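Local structure of HcgC (5O4J) at the interface of chains A and B. The protein methylates a carbon of a pyridinol precursor with S-adenosylmethionine, in the biosynthesis of the iron-guanylylpyridinol cofactor of [Fe]-hydrogenase. Sequence-based numbering; all coordinates share one arbitrary frame. Chains: chain A/B, HcgC.

Contact 1 and contact 2 belong to the same two-fold interface between chains A and B. The centres of their C-alpha atoms lie about 13 Å apart, and they share B:Asn204. Contact 1 sits at the symmetry axis, where helix 177-193 and the end of strand 198-203 meet their own copies. Contact 2 lies further out and has a twin with the chains exchanged. The segment after strand 198-203 joins them, carrying A:Leu205 in the first and A:Tyr207 in the second. An apolar centre with more polar flanks would suit a lasting pairing within the deposited four-copy assembly, although the structure alone does not prove it.

Contact 1: the interface of chains A and B. Residues chain A 186, 189, 203-205; chain B 186, 189, 203-205.
The pyrrolidine rings of A:Pro203 and B:Pro203 meet through their CG atoms, 3.8 Å apart. They are the nearest to flat side chains in this contact, and their partners gather around the rims rather than over the faces. On A:Pro203, B:Met186 SD reaches CG at 3.6 Å. It lies to one side of the mean ring plane. B:Leu205 CD1 comes to A:Pro203 CD at 3.7 Å, from the other side of that plane. The exchanged set surrounds B:Pro203.

The two methionines fill the centre. Each methionine side chain is bent about CB-CG and again about CG-SD (A:Met186 chi3 -74°), which turns its methyl toward the partner. A:Met186 CE and B:Met186 CE are 3.6 Å apart. Each methyl also reaches a cysteine: A:Met186 CE lies 3.8 Å from B:Cys189 CB. The sulfur thus packs on proline while the methyl fills the axis.

Backbone oxygens line the far end. A:Leu205 O and B:Leu205 O are 3.3 Å apart, two acceptors facing each other. Water 1 lies beside both, 3.2 Å from B:Leu205 O. Both links are long and the angle between them is narrow, so the water may ease the repulsion but probably cannot give a straight bond to each.

The patch lies on the two-fold axis. Helix 177-193 supplies the methionine and cysteine, and strand 198-203 ends at the proline. The loop that follows supplies the leucine, so each chain offers the same surface to its copy.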
# COMPACT_ATOMS: atom_id res chain seq x y z
N MET A 186 -2.05 11.28 -4.50
CA MET A 186 -1.19 10.10 -4.46
C MET A 186 -2.00 8.82 -4.26
O MET A 186 -1.77 7.82 -4.95
CB MET A 186 -0.15 10.26 -3.35
CG MET A 186 0.87 11.34 -3.62
SD MET A 186 1.90 11.05 -5.07
CE MET A 186 2.95 9.76 -4.42
N CYS A 189 -3.78 8.03 -7.49
CA CYS A 189 -2.89 7.48 -8.51
C CYS A 189 -2.66 5.99 -8.29
O CYS A 189 -2.62 5.22 -9.25
CB CYS A 189 -1.56 8.21 -8.49
SG CYS A 189 -1.63 9.79 -9.27
N PRO A 203 0.78 11.75 -11.28
CA PRO A 203 0.26 12.86 -10.47
C PRO A 203 0.90 14.15 -10.93
O PRO A 203 2.13 14.26 -10.98
CB PRO A 203 0.69 12.49 -9.05
CG PRO A 203 1.97 11.71 -9.24
CD PRO A 203 1.92 11.09 -10.62
N ASN A 204 0.08 15.12 -11.30
CA ASN A 204 0.60 16.39 -11.82
C ASN A 204 0.95 17.30 -10.65
O ASN A 204 0.35 18.35 -10.42
CB ASN A 204 -0.39 17.02 -12.76
CG ASN A 204 -0.46 16.27 -14.05
OD1 ASN A 204 0.57 15.99 -14.66
ND2 ASN A 204 -1.67 15.89 -14.46
N LEU A 205 1.98 16.87 -9.91
CA LEU A 205 2.39 17.52 -8.68
C LEU A 205 3.75 18.19 -8.84
O LEU A 205 4.58 17.80 -9.67
CB LEU A 205 2.44 16.52 -7.53
CG LEU A 205 1.08 15.98 -7.10
CD1 LEU A 205 1.22 14.84 -6.12
CD2 LEU A 205 0.27 17.11 -6.48
N MET B 186 7.16 6.91 -7.51
CA MET B 186 5.93 6.76 -6.73
C MET B 186 6.14 5.85 -5.52
O MET B 186 5.70 6.16 -4.40
CB MET B 186 4.80 6.23 -7.61
CG MET B 186 4.36 7.21 -8.69
SD MET B 186 3.66 8.72 -8.01
CE MET B 186 2.06 8.13 -7.50
N CYS B 189 8.22 7.68 -2.96
CA CYS B 189 7.43 8.67 -2.24
C CYS B 189 6.62 8.03 -1.12
O CYS B 189 6.56 8.57 -0.01
CB CYS B 189 6.49 9.40 -3.20
SG CYS B 189 7.30 10.63 -4.19
N PRO B 203 6.26 13.94 -5.63
CA PRO B 203 6.91 13.41 -6.84
C PRO B 203 6.91 14.51 -7.90
O PRO B 203 5.86 15.05 -8.24
CB PRO B 203 6.02 12.24 -7.24
CG PRO B 203 4.66 12.63 -6.76
CD PRO B 203 4.82 13.59 -5.60
N ASN B 204 8.10 14.87 -8.39
CA ASN B 204 8.20 15.96 -9.36
C ASN B 204 7.92 15.41 -10.76
O ASN B 204 8.78 15.36 -11.64
CB ASN B 204 9.56 16.63 -9.24
CG ASN B 204 9.65 17.45 -7.97
OD1 ASN B 204 8.78 18.27 -7.68
ND2 ASN B 204 10.69 17.21 -7.18
N LEU B 205 6.67 15.01 -10.95
CA LEU B 205 6.26 14.33 -12.17
C LEU B 205 5.33 15.19 -13.01
O LEU B 205 4.61 16.06 -12.51
CB LEU B 205 5.57 13.01 -11.84
CG LEU B 205 6.46 11.93 -11.21
CD1 LEU B 205 5.63 10.75 -10.74
CD2 LEU B 205 7.55 11.48 -12.17
O HOH W 1 3.65 19.08 -12.55

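Contact 2: the interface of chains A and B. Residues chain A 207, 214; chain B 2, 11, 13, 204, 231.
A:Tyr207 and B:Thr11 meet tip to tip, and their hydroxyls make a direct hydrogen bond. B:Thr11 OG1 donates to the phenol oxygen A:Tyr207 OH at 2.7 Å. The tyrosine reaches this point because its CG is anti to the backbone N (chi1 179°), which carries the ring away from its own loop and over strands 10-13 and 230-234 of chain B.

Apolar contacts hold the ring along its length. The methyl B:Thr11 CG2 lies over one face, offset toward the rim, 3.5 Å from A:Tyr207 CZ. One threonine therefore both bonds the hydroxyl and covers the ring beside it. Nearer the base of the ring, B:Thr231 CG2 stands 3.9 Å from A:Tyr207 CG, with the two side chains crossing at about a right angle. An alanine in place of A:Tyr207 would probably leave B:Thr11 OG1 without its mate and open a gap beside both threonine methyls.

Further polar links run through water. Water 3 sits in plane at the edges of the A:Tyr207 and A:His214 rings. It is 2.7 Å from the imidazole nitrogen A:His214 ND1, and it also meets the guanidinium atom B:Arg13 NH1. The arginine is poorly ordered, so this bridge is the less certain one. As modelled, the guanidinium plane of B:Arg13 stands nearly upright to the tyrosine ring, 87° apart. Water 2 lies 2.8 Å from the backbone A:Tyr207 N and 2.7 Å from the amide oxygen B:Asn204 OD1.

A second-shell bond within chain B sets that amide. B:Asn204 ND2 donates to B:Thr231 OG1 at 3.0 Å, nearly straight at 174° and almost in the amide plane, which fixes the amide's rotation and points OD1 at water 2.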
# COMPACT_ATOMS: atom_id res chain seq x y z
N TYR A 207 6.30 21.24 -6.19
CA TYR A 207 6.41 21.91 -4.90
C TYR A 207 5.74 23.28 -5.01
O TYR A 207 6.39 24.33 -5.09
CB TYR A 207 7.87 21.99 -4.49
CG TYR A 207 8.12 22.68 -3.18
CD1 TYR A 207 7.45 22.30 -2.03
CD2 TYR A 207 9.04 23.71 -3.08
CE1 TYR A 207 7.68 22.94 -0.82
CE2 TYR A 207 9.28 24.35 -1.88
CZ TYR A 207 8.60 23.96 -0.76
OH TYR A 207 8.85 24.60 0.43
N HIS A 214 8.89 30.90 -1.76
CA HIS A 214 10.27 31.12 -2.19
C HIS A 214 10.34 32.01 -3.42
O HIS A 214 11.03 33.03 -3.39
CB HIS A 214 10.94 29.77 -2.44
CG HIS A 214 10.99 28.90 -1.23
ND1 HIS A 214 11.20 27.54 -1.29
CD2 HIS A 214 10.84 29.20 0.09
CE1 HIS A 214 11.19 27.04 -0.06
NE2 HIS A 214 10.97 28.03 0.79
N ASN B 2 16.28 23.84 2.16
CA ASN B 2 15.94 25.21 2.52
C ASN B 2 14.78 25.16 3.51
O ASN B 2 14.19 24.10 3.76
CB ASN B 2 15.59 26.05 1.28
CG ASN B 2 14.44 25.47 0.48
OD1 ASN B 2 13.33 25.33 0.99
ND2 ASN B 2 14.69 25.17 -0.79
N THR B 11 12.55 22.01 3.58
CA THR B 11 12.26 21.50 2.24
C THR B 11 13.53 20.88 1.68
O THR B 11 14.58 21.54 1.64
CB THR B 11 11.77 22.59 1.32
OG1 THR B 11 10.60 23.19 1.90
CG2 THR B 11 11.43 22.02 -0.06
N ARG B 13 15.12 18.82 -1.59
CA ARG B 13 15.08 18.27 -2.94
C ARG B 13 16.08 17.13 -3.07
O ARG B 13 17.23 17.24 -2.61
CB ARG B 13 15.39 19.35 -3.98
CG ARG B 13 14.35 20.46 -4.05
CD ARG B 13 14.86 21.66 -4.83
NE ARG B 13 13.77 22.48 -5.34
CZ ARG B 13 13.09 23.38 -4.63
NH1 ARG B 13 12.11 24.07 -5.20
NH2 ARG B 13 13.39 23.60 -3.35
N ASN B 204 8.10 14.87 -8.39
CA ASN B 204 8.20 15.96 -9.36
C ASN B 204 7.92 15.41 -10.76
O ASN B 204 8.78 15.36 -11.64
CB ASN B 204 9.56 16.63 -9.24
CG ASN B 204 9.65 17.45 -7.97
OD1 ASN B 204 8.78 18.27 -7.68
ND2 ASN B 204 10.69 17.21 -7.18
N THR B 231 10.68 16.07 -3.88
CA THR B 231 10.82 17.16 -2.91
C THR B 231 10.01 16.83 -1.67
O THR B 231 8.84 16.44 -1.77
CB THR B 231 10.35 18.49 -3.52
OG1 THR B 231 11.15 18.79 -4.67
CG2 THR B 231 10.45 19.65 -2.53
O HOH W 2 8.71 20.99 -7.61
O HOH W 3 11.96 26.26 -3.49